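CDP-4-keto-6-deoxy-D-glucose-3-dehydrase (Yersinia pseudotuberculosis, PDB 3BB8) is a pyridoxal-phosphate-dependent enzyme of the DegT/DnrJ/EryC1 family that probably acts as a C-3 dehydrase on CDP-4-keto-6-deoxy-D-glucose in lipopolysaccharide sugar biosynthesis. Local coordinates at residues L46-E51 / C298-L303; K220-G225 / E307-K312; K238-S243 / Y282-Y287; L91-A96 / G209-V214; D322-C327 / F347-K352. The protein carries 1 engineered substitution. All coordinates share one frame; numbering follows the deposited sequence.

In the fold
The five contacts illustrate how an aspartate aminotransferase fold is tied together. Contacts 1, 2 and 5 all use the long helix 293-323, which runs from the dimer interface, past the cofactor-bearing loop, to the sheet holding strand 347-351; the centres of contacts 1 and 5 are about 37 Å apart. Contacts 1 and 2, centres about 14 Å apart, touch through Cys298 and Thr223. Contacts 3 and 4, centres about 13 Å apart, join where Ile240 and Ile241 pack on Ala96. Along the chain, contact 1 encloses contacts 3 and 4; contact 2 crosses contact 1 and also encloses contact 3; contact 5 follows last. Contacts 1 to 4 also reach the second subunit, which helps build the active site.

Contact 1 (L46-E51 / C298-L303); sequences LQLMVE and CGLAQL
Leu48 meets Leu300 and Ala301 without help from any ring or side-chain amide; the flat groups at this interface are backbone peptides. The one joining Leu300 to Ala301 has Leu48 CD1 standing over its plane, 3.8 Å from Ala301 N. The same methyl lies 4.0 Å from Ala301 CB and 4.2 Å from Leu300 CB, so one branch of the leucine makes all three of these contacts. Its placement follows from the torsions: chi1 of -60° sets CG beside the backbone N, and chi2 near -160° sends CD1 across the gap to the neighbouring helix.

Helix 43-55 and the long helix 293-323 pack here in a roughly antiparallel way, the short axes approaching to 8.3 Å with 148° between their directions. In the aspartate aminotransferase fold such a long helix leads from the cofactor-binding region toward the C-terminal part of the chain, and the packing of helix 43-55 against it joins the N-terminal part to that element.

The next residue, Met49, lies alongside Cys298, where the two backbones come nearest. Both CG and SD of the methionine rest on Cys298 CB, SD at 3.9 Å. The two sulfurs, Met49 SD and Cys298 SG, are 4.1 Å apart, an ordinary van der Waals distance. No hydrogen bond crosses between the segments. Beyond them the second subunit closes in: Met49 packs on its Ser53, Cys298 on its Leu58, and Val50 on the Val50 of that neighbouring subunit.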
# COMPACT_ATOMS: atom_id res chain seq x y z
N LEU A 46 22.47 -0.11 -3.54
CA LEU A 46 22.72 -0.86 -2.32
C LEU A 46 23.30 0.00 -1.21
O LEU A 46 23.00 -0.21 -0.03
CB LEU A 46 23.67 -2.04 -2.58
CG LEU A 46 23.06 -3.26 -3.27
CD1 LEU A 46 22.90 -2.97 -4.75
CD2 LEU A 46 23.94 -4.48 -3.05
N GLN A 47 24.11 0.98 -1.58
CA GLN A 47 24.71 1.85 -0.58
C GLN A 47 23.65 2.67 0.15
O GLN A 47 23.56 2.61 1.39
CB GLN A 47 25.74 2.78 -1.23
CG GLN A 47 26.99 2.04 -1.72
CD GLN A 47 28.09 2.98 -2.18
OE1 GLN A 47 27.86 3.84 -3.03
NE2 GLN A 47 29.28 2.81 -1.62
N LEU A 48 22.84 3.41 -0.60
CA LEU A 48 21.79 4.21 0.00
C LEU A 48 20.85 3.37 0.86
O LEU A 48 20.52 3.76 1.98
CB LEU A 48 21.00 4.98 -1.07
CG LEU A 48 21.82 5.95 -1.92
CD1 LEU A 48 20.90 6.98 -2.56
CD2 LEU A 48 22.85 6.66 -1.04
N MET A 49 20.42 2.22 0.36
CA MET A 49 19.52 1.39 1.15
C MET A 49 20.17 1.06 2.49
O MET A 49 19.48 0.91 3.51
CB MET A 49 19.15 0.11 0.41
CG MET A 49 18.23 0.34 -0.76
SD MET A 49 17.50 -1.18 -1.34
CE MET A 49 18.90 -1.89 -2.25
N VAL A 50 21.49 0.93 2.49
CA VAL A 50 22.20 0.64 3.73
C VAL A 50 22.17 1.89 4.60
O VAL A 50 21.97 1.79 5.82
CB VAL A 50 23.66 0.22 3.45
CG1 VAL A 50 24.49 0.29 4.72
CG2 VAL A 50 23.68 -1.22 2.93
N GLU A 51 22.35 3.05 3.99
CA GLU A 51 22.31 4.30 4.74
C GLU A 51 20.98 4.42 5.45
O GLU A 51 20.93 4.65 6.67
CB GLU A 51 22.51 5.50 3.82
CG GLU A 51 23.96 5.80 3.53
CD GLU A 51 24.26 7.29 3.63
OE1 GLU A 51 23.82 8.06 2.74
OE2 GLU A 51 24.93 7.68 4.61
N CYS A 298 16.50 3.47 -2.48
CA CYS A 298 16.71 2.74 -3.72
C CYS A 298 16.26 3.61 -4.88
O CYS A 298 16.97 3.77 -5.86
CB CYS A 298 15.92 1.43 -3.70
SG CYS A 298 16.33 0.26 -5.03
N GLY A 299 15.07 4.19 -4.75
CA GLY A 299 14.56 5.05 -5.80
C GLY A 299 15.44 6.25 -6.07
O GLY A 299 15.62 6.64 -7.22
N LEU A 300 16.00 6.85 -5.02
CA LEU A 300 16.85 8.03 -5.19
C LEU A 300 18.08 7.69 -6.04
O LEU A 300 18.39 8.41 -6.98
CB LEU A 300 17.29 8.59 -3.83
CG LEU A 300 18.07 9.91 -3.88
CD1 LEU A 300 17.26 10.99 -4.58
CD2 LEU A 300 18.42 10.33 -2.48
N ALA A 301 18.76 6.60 -5.70
CA ALA A 301 19.93 6.17 -6.47
C ALA A 301 19.53 5.99 -7.93
O ALA A 301 20.18 6.52 -8.84
CB ALA A 301 20.47 4.84 -5.90
N GLN A 302 18.45 5.24 -8.15
CA GLN A 302 17.93 4.98 -9.49
C GLN A 302 17.73 6.27 -10.29
O GLN A 302 17.96 6.31 -11.49
CB GLN A 302 16.58 4.24 -9.41
CG GLN A 302 16.64 2.79 -8.92
CD GLN A 302 17.09 1.81 -9.99
OE1 GLN A 302 18.28 1.63 -10.23
NE2 GLN A 302 16.13 1.17 -10.65
N LEU A 303 17.28 7.33 -9.61
CA LEU A 303 17.04 8.60 -10.29
C LEU A 303 18.26 9.15 -11.02
O LEU A 303 18.13 9.95 -11.95
CB LEU A 303 16.52 9.64 -9.30
CG LEU A 303 15.00 9.65 -9.07
CD1 LEU A 303 14.65 10.70 -8.03
CD2 LEU A 303 14.29 9.95 -10.38

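Contact 2 (K220-G225 / E307-K312); sequences KHITMG and EEFVEK. Engineered in segment 220-225: Lys220 (natural residue His). With PLP (pyridoxal-5'-phosphate), chain C.
The loop that carries the pyridoxal phosphate linkage, between strands 211-215 and 228-232, rests here on the long helix 293-323 through His221, Ile222 and Phe309. His221 contributes its backbone carbonyl: His221 O approaches the phenylalanine ring obliquely, in van der Waals contact 3.5 Å from Phe309 CD2. Ile222 comes to the edge of the same ring, close to its plane, with Ile222 CG2 4.3 Å from Phe309 CD2. The phenylalanine thus touches two successive residues of the loop, and its CG, placed beside the backbone N (chi1 -70°), lets the ring point from the helix toward them. Pro415 touches this ring as well.

Further along the loop, Thr223 begins an ST turn. Its OG1 accepts from Gly225 N at 2.9 Å, a bent bond of 131°, and is also bonded to Phe216 O, so the hydroxyl pins the turn to the chain just after strand 211-215. The imidazole of His221 has a weak hydrogen bond from NE2 to Asp194 O.

Lys220, an engineered residue in place of the natural histidine, leaves this scaffold in the other direction. Its chain bends at chi2 (77°) and then runs extended to the cofactor, which is also hydrogen-bonded by Asp191, Asp194, Ser87, Ser215 and Gly86 of this chain and by Trp247 of the second subunit. Lys220 NZ is bonded to PLP C4A at 1.3 Å, a length that fits a carbon-nitrogen double bond and is consistent with an internal aldimine (Schiff base) in this engineered variant.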
# COMPACT_ATOMS: atom_id res chain seq x y z
N LYS A 220 9.55 -1.81 -14.17
CA LYS A 220 9.44 -0.44 -14.67
C LYS A 220 10.78 0.33 -14.85
O LYS A 220 11.85 -0.17 -14.54
CB LYS A 220 8.43 0.32 -13.80
CG LYS A 220 6.92 0.17 -14.25
CD LYS A 220 6.20 -1.17 -13.90
CE LYS A 220 4.89 -1.36 -14.73
NZ LYS A 220 3.74 -2.32 -14.31
N HIS A 221 10.70 1.55 -15.39
CA HIS A 221 11.90 2.35 -15.64
C HIS A 221 12.92 2.39 -14.50
O HIS A 221 14.10 2.13 -14.72
CB HIS A 221 11.49 3.75 -16.06
CG HIS A 221 10.78 3.78 -17.38
ND1 HIS A 221 11.45 3.85 -18.58
CD2 HIS A 221 9.46 3.70 -17.68
CE1 HIS A 221 10.57 3.81 -19.57
NE2 HIS A 221 9.36 3.73 -19.05
N ILE A 222 12.47 2.72 -13.29
CA ILE A 222 13.36 2.72 -12.12
C ILE A 222 12.60 1.96 -11.05
O ILE A 222 11.38 1.88 -11.11
CB ILE A 222 13.70 4.15 -11.62
CG1 ILE A 222 12.44 4.87 -11.15
CG2 ILE A 222 14.42 4.91 -12.72
CD1 ILE A 222 12.70 6.27 -10.59
N THR A 223 13.30 1.40 -10.07
CA THR A 223 12.61 0.62 -9.06
C THR A 223 12.91 0.89 -7.57
O THR A 223 13.96 1.44 -7.22
CB THR A 223 12.86 -0.87 -9.31
OG1 THR A 223 12.08 -1.66 -8.41
CG2 THR A 223 14.33 -1.18 -9.11
N MET A 224 11.98 0.49 -6.71
CA MET A 224 12.23 0.47 -5.28
C MET A 224 11.91 -0.89 -4.66
O MET A 224 11.65 -1.00 -3.46
CB MET A 224 11.28 1.42 -4.55
CG MET A 224 11.46 2.88 -4.93
SD MET A 224 10.45 3.99 -3.94
CE MET A 224 10.44 5.46 -4.97
N GLY A 225 11.93 -1.93 -5.49
CA GLY A 225 11.10 -3.10 -5.26
C GLY A 225 9.61 -2.94 -5.47
O GLY A 225 9.05 -3.44 -6.45
N GLU A 307 18.09 9.17 -16.91
CA GLU A 307 18.36 9.75 -18.22
C GLU A 307 19.08 8.74 -19.11
O GLU A 307 18.81 8.64 -20.30
CB GLU A 307 19.17 11.04 -18.08
CG GLU A 307 18.37 12.16 -17.45
CD GLU A 307 19.13 13.47 -17.38
OE1 GLU A 307 20.14 13.54 -16.65
OE2 GLU A 307 18.71 14.44 -18.06
N GLU A 308 20.00 8.00 -18.51
CA GLU A 308 20.75 6.97 -19.21
C GLU A 308 19.74 5.93 -19.70
O GLU A 308 19.67 5.61 -20.90
CB GLU A 308 21.73 6.31 -18.24
CG GLU A 308 22.59 5.22 -18.85
CD GLU A 308 22.89 4.11 -17.86
OE1 GLU A 308 23.20 4.42 -16.69
OE2 GLU A 308 22.82 2.92 -18.26
N PHE A 309 18.94 5.41 -18.77
CA PHE A 309 17.93 4.41 -19.06
C PHE A 309 16.99 4.81 -20.20
O PHE A 309 16.78 4.04 -21.12
CB PHE A 309 17.10 4.12 -17.81
CG PHE A 309 17.84 3.37 -16.74
CD1 PHE A 309 19.02 2.70 -17.04
CD2 PHE A 309 17.34 3.30 -15.45
CE1 PHE A 309 19.69 1.96 -16.06
CE2 PHE A 309 17.99 2.57 -14.47
CZ PHE A 309 19.17 1.89 -14.77
N VAL A 310 16.44 6.02 -20.12
CA VAL A 310 15.52 6.50 -21.16
C VAL A 310 16.19 6.52 -22.53
O VAL A 310 15.58 6.14 -23.53
CB VAL A 310 15.02 7.92 -20.83
CG1 VAL A 310 14.09 8.42 -21.93
CG2 VAL A 310 14.29 7.91 -19.49
N GLU A 311 17.43 6.99 -22.57
CA GLU A 311 18.20 7.06 -23.80
C GLU A 311 18.46 5.65 -24.34
O GLU A 311 18.33 5.40 -25.54
CB GLU A 311 19.53 7.78 -23.54
CG GLU A 311 20.56 7.67 -24.65
CD GLU A 311 21.87 8.40 -24.31
OE1 GLU A 311 22.43 8.16 -23.22
OE2 GLU A 311 22.33 9.21 -25.15
N LYS A 312 18.82 4.74 -23.44
CA LYS A 312 19.10 3.36 -23.81
C LYS A 312 17.87 2.63 -24.34
O LYS A 312 17.95 1.87 -25.30
CB LYS A 312 19.67 2.62 -22.60
CG LYS A 312 20.06 1.17 -22.87
CD LYS A 312 21.11 1.07 -23.96
CE LYS A 312 21.52 -0.37 -24.19
NZ LYS A 312 22.45 -0.52 -25.36
N1 PLP C . -0.63 0.73 -14.83
C2 PLP C . 0.23 0.21 -15.78
C2A PLP C . -0.04 0.55 -17.24
C3 PLP C . 1.33 -0.61 -15.37
O3 PLP C . 2.19 -1.14 -16.26
C4 PLP C . 1.54 -0.89 -13.95
C4A PLP C . 2.78 -1.77 -13.56
C5 PLP C . 0.61 -0.33 -13.02
C6 PLP C . -0.48 0.50 -13.51
C5A PLP C . 0.63 -0.48 -11.53
O4P PLP C . 1.87 -0.54 -10.99
P PLP C . 2.33 -1.54 -9.82
O1P PLP C . 3.58 -0.93 -9.23
O2P PLP C . 2.65 -2.96 -10.58
O3P PLP C . 1.20 -1.71 -8.80

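Contact 3 (K238-S243 / Y282-Y287); sequences KSIIES and YSHLGY
Ser243 OG sits between helix 235-245 and the loop 282-287, with three groups around it. Its principal partner is Arg249 O, to which it is hydrogen-bonded. Ser283 OG lies 3.4 Å from Ser243 OG, a weak interaction at best. The third neighbour is the imidazole of His284, which presents its edge: Ser243 OG lies in the ring plane, 2.9 Å from His284 CD2, an unusually short approach whose exact value is doubtful. The serine hydroxyl is brought there by a torsion that sets OG anti to the backbone N (chi1 176°).

Ile240, one turn earlier, adds a loose van der Waals contact, its CG1 approaching the ring obliquely, 4.3 Å from His284 NE2. The ring of His284 also stacks on Phe244 of the helix. On the same helix Lys238 NZ forms a salt bridge to Glu242 OE1 at 3.0 Å, approaching from above the carboxylate plane.

Past the histidine, Leu285 is the centre of an inverse gamma turn, and Gly286 O is hydrogen-bonded to Asn125 of the second subunit. Trp247, just beyond the helix, reaches the pyridoxal phosphate of that partner, an exchange across the dimer characteristic of active sites in the aspartate aminotransferase fold.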
# COMPACT_ATOMS: atom_id res chain seq x y z
N LYS A 238 -2.76 18.08 -4.43
CA LYS A 238 -1.66 17.54 -3.65
C LYS A 238 -2.11 17.35 -2.21
O LYS A 238 -1.82 16.32 -1.59
CB LYS A 238 -0.47 18.50 -3.72
CG LYS A 238 0.78 18.06 -2.98
CD LYS A 238 0.66 18.30 -1.48
CE LYS A 238 2.00 18.13 -0.80
NZ LYS A 238 1.93 18.49 0.65
N SER A 239 -2.83 18.33 -1.67
CA SER A 239 -3.32 18.24 -0.30
C SER A 239 -4.38 17.16 -0.13
O SER A 239 -4.38 16.46 0.87
CB SER A 239 -3.87 19.58 0.18
OG SER A 239 -2.79 20.43 0.53
N ILE A 240 -5.28 17.05 -1.09
CA ILE A 240 -6.32 16.02 -1.03
C ILE A 240 -5.66 14.63 -1.04
O ILE A 240 -5.95 13.80 -0.18
CB ILE A 240 -7.32 16.14 -2.22
CG1 ILE A 240 -8.35 17.25 -1.95
CG2 ILE A 240 -8.10 14.85 -2.39
CD1 ILE A 240 -7.76 18.58 -1.57
N ILE A 241 -4.77 14.41 -2.02
CA ILE A 241 -4.06 13.13 -2.19
C ILE A 241 -3.38 12.69 -0.91
O ILE A 241 -3.61 11.57 -0.43
CB ILE A 241 -2.92 13.23 -3.26
CG1 ILE A 241 -3.43 13.90 -4.53
CG2 ILE A 241 -2.38 11.82 -3.59
CD1 ILE A 241 -4.45 13.13 -5.26
N GLU A 242 -2.53 13.57 -0.38
CA GLU A 242 -1.77 13.30 0.84
C GLU A 242 -2.67 12.88 2.00
O GLU A 242 -2.32 11.99 2.78
CB GLU A 242 -0.97 14.55 1.22
CG GLU A 242 0.01 14.35 2.37
CD GLU A 242 1.01 15.49 2.49
OE1 GLU A 242 0.57 16.66 2.54
OE2 GLU A 242 2.23 15.23 2.53
N SER A 243 -3.83 13.53 2.11
CA SER A 243 -4.79 13.21 3.16
C SER A 243 -5.29 11.78 2.99
O SER A 243 -5.34 11.01 3.96
CB SER A 243 -5.96 14.19 3.09
OG SER A 243 -6.96 13.85 4.04
N TYR A 282 -10.13 13.65 11.01
CA TYR A 282 -10.18 13.08 9.67
C TYR A 282 -11.15 13.72 8.68
O TYR A 282 -12.36 13.68 8.86
CB TYR A 282 -10.46 11.59 9.83
CG TYR A 282 -9.44 10.93 10.74
CD1 TYR A 282 -8.18 10.57 10.25
CD2 TYR A 282 -9.71 10.73 12.10
CE1 TYR A 282 -7.21 10.02 11.10
CE2 TYR A 282 -8.75 10.18 12.95
CZ TYR A 282 -7.50 9.82 12.44
OH TYR A 282 -6.55 9.26 13.26
N SER A 283 -10.59 14.30 7.63
CA SER A 283 -11.35 14.98 6.59
C SER A 283 -11.69 14.13 5.37
O SER A 283 -12.44 14.58 4.51
CB SER A 283 -10.58 16.19 6.11
OG SER A 283 -9.30 15.79 5.63
N HIS A 284 -11.12 12.93 5.27
CA HIS A 284 -11.41 12.07 4.12
C HIS A 284 -11.47 10.59 4.46
O HIS A 284 -10.93 10.15 5.48
CB HIS A 284 -10.35 12.26 3.02
CG HIS A 284 -10.30 13.65 2.44
ND1 HIS A 284 -11.29 14.14 1.62
CD2 HIS A 284 -9.36 14.62 2.52
CE1 HIS A 284 -10.96 15.35 1.21
NE2 HIS A 284 -9.79 15.67 1.75
N LEU A 285 -12.15 9.83 3.60
CA LEU A 285 -12.27 8.38 3.73
C LEU A 285 -10.91 7.89 3.22
O LEU A 285 -10.75 7.57 2.04
CB LEU A 285 -13.40 7.89 2.82
CG LEU A 285 -13.82 6.43 2.88
CD1 LEU A 285 -14.30 6.09 4.28
CD2 LEU A 285 -14.93 6.18 1.85
N GLY A 286 -9.94 7.83 4.12
CA GLY A 286 -8.60 7.46 3.73
C GLY A 286 -8.12 6.03 3.88
O GLY A 286 -8.85 5.12 4.29
N TYR A 287 -6.85 5.87 3.52
CA TYR A 287 -6.11 4.61 3.55
C TYR A 287 -4.82 4.93 4.26
O TYR A 287 -4.68 5.96 4.90
CB TYR A 287 -5.72 4.17 2.13
CG TYR A 287 -6.85 3.98 1.16
CD1 TYR A 287 -7.33 5.03 0.40
CD2 TYR A 287 -7.45 2.73 1.03
CE1 TYR A 287 -8.40 4.85 -0.48
CE2 TYR A 287 -8.51 2.53 0.16
CZ TYR A 287 -8.98 3.59 -0.59
OH TYR A 287 -10.04 3.38 -1.43

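Contact 4 (L91-A96 / G209-V214); sequences LLALTA and GDIGTV
Apolar contact comes first, and Ala93 carries it from the helix side. Its methyl faces the strand and meets two branches at once: Ala93 CB lies 3.6 Å from Ile211 CG2 and 3.8 Å from Thr213 CG2. Because Ile211 and Thr213 are two residues apart on the strand, both point to the same side of the sheet, and the small alanine lets the helix come close, with the CA atoms of Ala93 and Ile211 only 6.2 Å apart. In Thr213 the first torsion (chi1 62°) sets CG2 anti to the carbonyl carbon, where it faces the alanine. Ile189 of the adjacent strand 187-191 also packs on Ala93.

Hydrogen bonds hold the helix and strand separately; none crosses between the segments. Leu91 O accepts twice from one residue: from Thr95 N at 3.0 Å, and from Thr95 OG1 at 2.6 Å, the two donors lying on opposite faces of the carbonyl plane. Strand 211-215 pairs through its backbone with Glu190 and Phe231 of its neighbours in the sheet.

A helix laid on the large mixed sheet, with cofactor-binding Gly86 and Ser87 at its start and Ser215 at the strand's end, is typical of the pyridoxal-phosphate domain in the aspartate aminotransferase fold.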
# COMPACT_ATOMS: atom_id res chain seq x y z
N LEU A 91 -4.96 4.52 -7.59
CA LEU A 91 -6.06 4.53 -6.62
C LEU A 91 -6.22 5.90 -5.96
O LEU A 91 -7.34 6.42 -5.87
CB LEU A 91 -5.84 3.48 -5.54
CG LEU A 91 -6.93 3.43 -4.45
CD1 LEU A 91 -8.28 3.15 -5.09
CD2 LEU A 91 -6.58 2.36 -3.43
N LEU A 92 -5.11 6.48 -5.51
CA LEU A 92 -5.11 7.79 -4.85
C LEU A 92 -5.50 8.94 -5.80
O LEU A 92 -6.22 9.87 -5.42
CB LEU A 92 -3.73 8.07 -4.24
CG LEU A 92 -3.36 7.24 -2.99
CD1 LEU A 92 -1.91 7.48 -2.61
CD2 LEU A 92 -4.28 7.64 -1.83
N ALA A 93 -5.02 8.87 -7.05
CA ALA A 93 -5.32 9.89 -8.06
C ALA A 93 -6.82 10.01 -8.32
O ALA A 93 -7.37 11.11 -8.29
CB ALA A 93 -4.58 9.56 -9.35
N LEU A 94 -7.47 8.88 -8.57
CA LEU A 94 -8.91 8.86 -8.85
C LEU A 94 -9.75 9.15 -7.61
O LEU A 94 -10.75 9.86 -7.68
CB LEU A 94 -9.31 7.51 -9.44
CG LEU A 94 -10.66 7.25 -10.12
CD1 LEU A 94 -11.80 7.24 -9.10
CD2 LEU A 94 -10.88 8.30 -11.19
N THR A 95 -9.34 8.60 -6.47
CA THR A 95 -10.07 8.78 -5.22
C THR A 95 -10.09 10.23 -4.78
O THR A 95 -11.12 10.74 -4.35
CB THR A 95 -9.47 7.93 -4.09
OG1 THR A 95 -9.53 6.55 -4.47
CG2 THR A 95 -10.24 8.15 -2.77
N ALA A 96 -8.94 10.89 -4.88
CA ALA A 96 -8.79 12.28 -4.51
C ALA A 96 -9.80 13.18 -5.21
O ALA A 96 -10.29 14.16 -4.63
CB ALA A 96 -7.40 12.72 -4.83
N GLY A 209 -2.21 16.55 -17.87
CA GLY A 209 -3.47 16.46 -17.16
C GLY A 209 -3.40 16.94 -15.73
O GLY A 209 -2.41 17.53 -15.30
N ASP A 210 -4.47 16.69 -14.98
CA ASP A 210 -4.52 17.12 -13.59
C ASP A 210 -3.64 16.29 -12.66
O ASP A 210 -2.90 16.85 -11.85
CB ASP A 210 -5.96 17.12 -13.12
CG ASP A 210 -6.86 17.89 -14.06
OD1 ASP A 210 -7.49 17.26 -14.93
OD2 ASP A 210 -6.93 19.13 -13.93
N ILE A 211 -3.71 14.97 -12.75
CA ILE A 211 -2.88 14.12 -11.90
C ILE A 211 -2.07 13.14 -12.74
O ILE A 211 -2.52 12.69 -13.79
CB ILE A 211 -3.71 13.27 -10.91
CG1 ILE A 211 -4.80 14.10 -10.23
CG2 ILE A 211 -2.78 12.67 -9.87
CD1 ILE A 211 -4.30 14.96 -9.11
N GLY A 212 -0.88 12.80 -12.27
CA GLY A 212 -0.04 11.84 -12.96
C GLY A 212 0.38 10.75 -11.98
O GLY A 212 0.46 11.00 -10.77
N THR A 213 0.63 9.54 -12.49
CA THR A 213 1.04 8.42 -11.64
C THR A 213 2.16 7.64 -12.33
O THR A 213 2.24 7.59 -13.56
CB THR A 213 -0.13 7.45 -11.41
OG1 THR A 213 -0.55 6.91 -12.67
CG2 THR A 213 -1.30 8.17 -10.76
N VAL A 214 3.03 7.04 -11.53
CA VAL A 214 4.14 6.25 -12.06
C VAL A 214 4.37 5.10 -11.09
O VAL A 214 3.98 5.18 -9.91
CB VAL A 214 5.43 7.12 -12.19
CG1 VAL A 214 5.96 7.50 -10.83
CG2 VAL A 214 6.50 6.35 -12.98

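Contact 5 (D322-C327 / F347-K352); sequences DALQSC and FPITLK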
# COMPACT_ATOMS: atom_id res chain seq x y z
N ASP A 322 14.65 -1.91 -36.45
CA ASP A 322 15.33 -1.84 -37.74
C ASP A 322 15.65 -3.26 -38.17
O ASP A 322 15.33 -3.67 -39.28
CB ASP A 322 16.62 -1.03 -37.62
CG ASP A 322 17.39 -0.98 -38.92
OD1 ASP A 322 16.89 -0.36 -39.89
OD2 ASP A 322 18.49 -1.58 -38.98
N ALA A 323 16.29 -4.00 -37.28
CA ALA A 323 16.67 -5.37 -37.54
C ALA A 323 15.46 -6.27 -37.85
O ALA A 323 15.52 -7.11 -38.74
CB ALA A 323 17.42 -5.92 -36.35
N LEU A 324 14.37 -6.08 -37.11
CA LEU A 324 13.16 -6.88 -37.28
C LEU A 324 12.32 -6.49 -38.49
O LEU A 324 11.27 -7.07 -38.75
CB LEU A 324 12.30 -6.77 -36.01
CG LEU A 324 12.06 -8.01 -35.16
CD1 LEU A 324 13.29 -8.87 -35.11
CD2 LEU A 324 11.63 -7.58 -33.77
N GLN A 325 12.77 -5.49 -39.24
CA GLN A 325 12.01 -5.07 -40.40
C GLN A 325 11.99 -6.20 -41.45
O GLN A 325 11.19 -6.18 -42.38
CB GLN A 325 12.63 -3.82 -41.01
CG GLN A 325 11.64 -3.00 -41.80
CD GLN A 325 10.86 -2.04 -40.92
OE1 GLN A 325 9.86 -1.47 -41.34
NE2 GLN A 325 11.34 -1.86 -39.69
N SER A 326 12.86 -7.18 -41.27
CA SER A 326 12.96 -8.30 -42.19
C SER A 326 11.78 -9.26 -42.09
O SER A 326 11.59 -10.11 -42.95
CB SER A 326 14.25 -9.07 -41.93
OG SER A 326 14.26 -9.58 -40.61
N CYS A 327 10.99 -9.12 -41.02
CA CYS A 327 9.84 -9.98 -40.82
C CYS A 327 8.53 -9.24 -41.05
O CYS A 327 7.46 -9.78 -40.82
CB CYS A 327 9.86 -10.54 -39.41
SG CYS A 327 11.40 -11.35 -38.98
N PHE A 347 8.75 -3.71 -26.20
CA PHE A 347 8.62 -3.71 -27.66
C PHE A 347 7.39 -4.52 -28.07
O PHE A 347 7.45 -5.75 -28.14
CB PHE A 347 9.88 -4.33 -28.27
CG PHE A 347 10.03 -4.08 -29.74
CD1 PHE A 347 10.53 -2.86 -30.20
CD2 PHE A 347 9.71 -5.07 -30.66
CE1 PHE A 347 10.71 -2.63 -31.57
CE2 PHE A 347 9.88 -4.85 -32.03
CZ PHE A 347 10.38 -3.63 -32.48
N PRO A 348 6.26 -3.85 -28.37
CA PRO A 348 5.02 -4.53 -28.77
C PRO A 348 4.97 -4.99 -30.24
O PRO A 348 5.24 -4.22 -31.16
CB PRO A 348 3.95 -3.48 -28.47
CG PRO A 348 4.66 -2.20 -28.84
CD PRO A 348 6.04 -2.40 -28.23
N ILE A 349 4.58 -6.25 -30.43
CA ILE A 349 4.50 -6.85 -31.75
C ILE A 349 3.19 -7.59 -31.96
O ILE A 349 2.78 -8.39 -31.11
CB ILE A 349 5.65 -7.86 -31.96
CG1 ILE A 349 6.99 -7.15 -31.86
CG2 ILE A 349 5.49 -8.56 -33.31
CD1 ILE A 349 8.16 -8.09 -31.74
N THR A 350 2.52 -7.32 -33.08
CA THR A 350 1.28 -8.01 -33.42
C THR A 350 1.50 -9.01 -34.55
O THR A 350 1.83 -8.62 -35.67
CB THR A 350 0.18 -7.02 -33.82
OG1 THR A 350 -0.16 -6.19 -32.70
CG2 THR A 350 -1.06 -7.76 -34.29
N LEU A 351 1.31 -10.29 -34.25
CA LEU A 351 1.49 -11.34 -35.25
C LEU A 351 0.29 -11.42 -36.18
O LEU A 351 -0.86 -11.52 -35.73
CB LEU A 351 1.71 -12.69 -34.56
CG LEU A 351 1.56 -13.93 -35.44
CD1 LEU A 351 2.78 -14.12 -36.33
CD2 LEU A 351 1.32 -15.17 -34.59
N LYS A 352 0.55 -11.39 -37.48
CA LYS A 352 -0.51 -11.38 -38.48
C LYS A 352 -1.31 -12.68 -38.45
O LYS A 352 -0.73 -13.76 -38.35
CB LYS A 352 0.07 -11.14 -39.88
CG LYS A 352 0.45 -9.70 -40.16
CD LYS A 352 1.00 -9.54 -41.56
CE LYS A 352 1.57 -8.14 -41.78
NZ LYS A 352 0.55 -7.08 -41.51
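Leu324 leans on Phe347 and Ile349, the inward-facing residues of strand 347-351, where the chain at the C-terminal side of the long helix 293-323 packs on a three-stranded antiparallel sheet in the C-terminal part of this aspartate aminotransferase fold. Starting from the backbone, Leu324 CB points toward the strand, and the first torsion (chi1 -115°) is not staggered, which suggests a somewhat strained side chain. CB and CG make no near approach to the strand, and of the two methyls CD2 alone touches it: Leu324 CD2 is 3.7 Å from Phe347 CE2 and 4.1 Å from Ile349 CD1. The leucine slides past the phenylalanine in the opposite direction and crosses the isoleucine at about a right angle. Its side chain also packs on Val426 and Phe429 of helix 419-432, and that second helix lies against Ile349.

Strand 347-351 is the middle one of its sheet, paired with strands 331-332 and 408-411. Beyond Leu324 the chain enters a 3-10 turn, in which Cys327 N bonds back to Leu324 O at 3.1 Å. Phe347 holds CG anti to its own backbone N (chi1 -165°), which swings the ring over toward the leucine and brings it against Phe317. Ile349 completes the cluster from the side: its CD1 methyl lies in the plane of the Phe347 ring, at its edge, with Ile349 CD1 3.6 Å from Phe347 CD2.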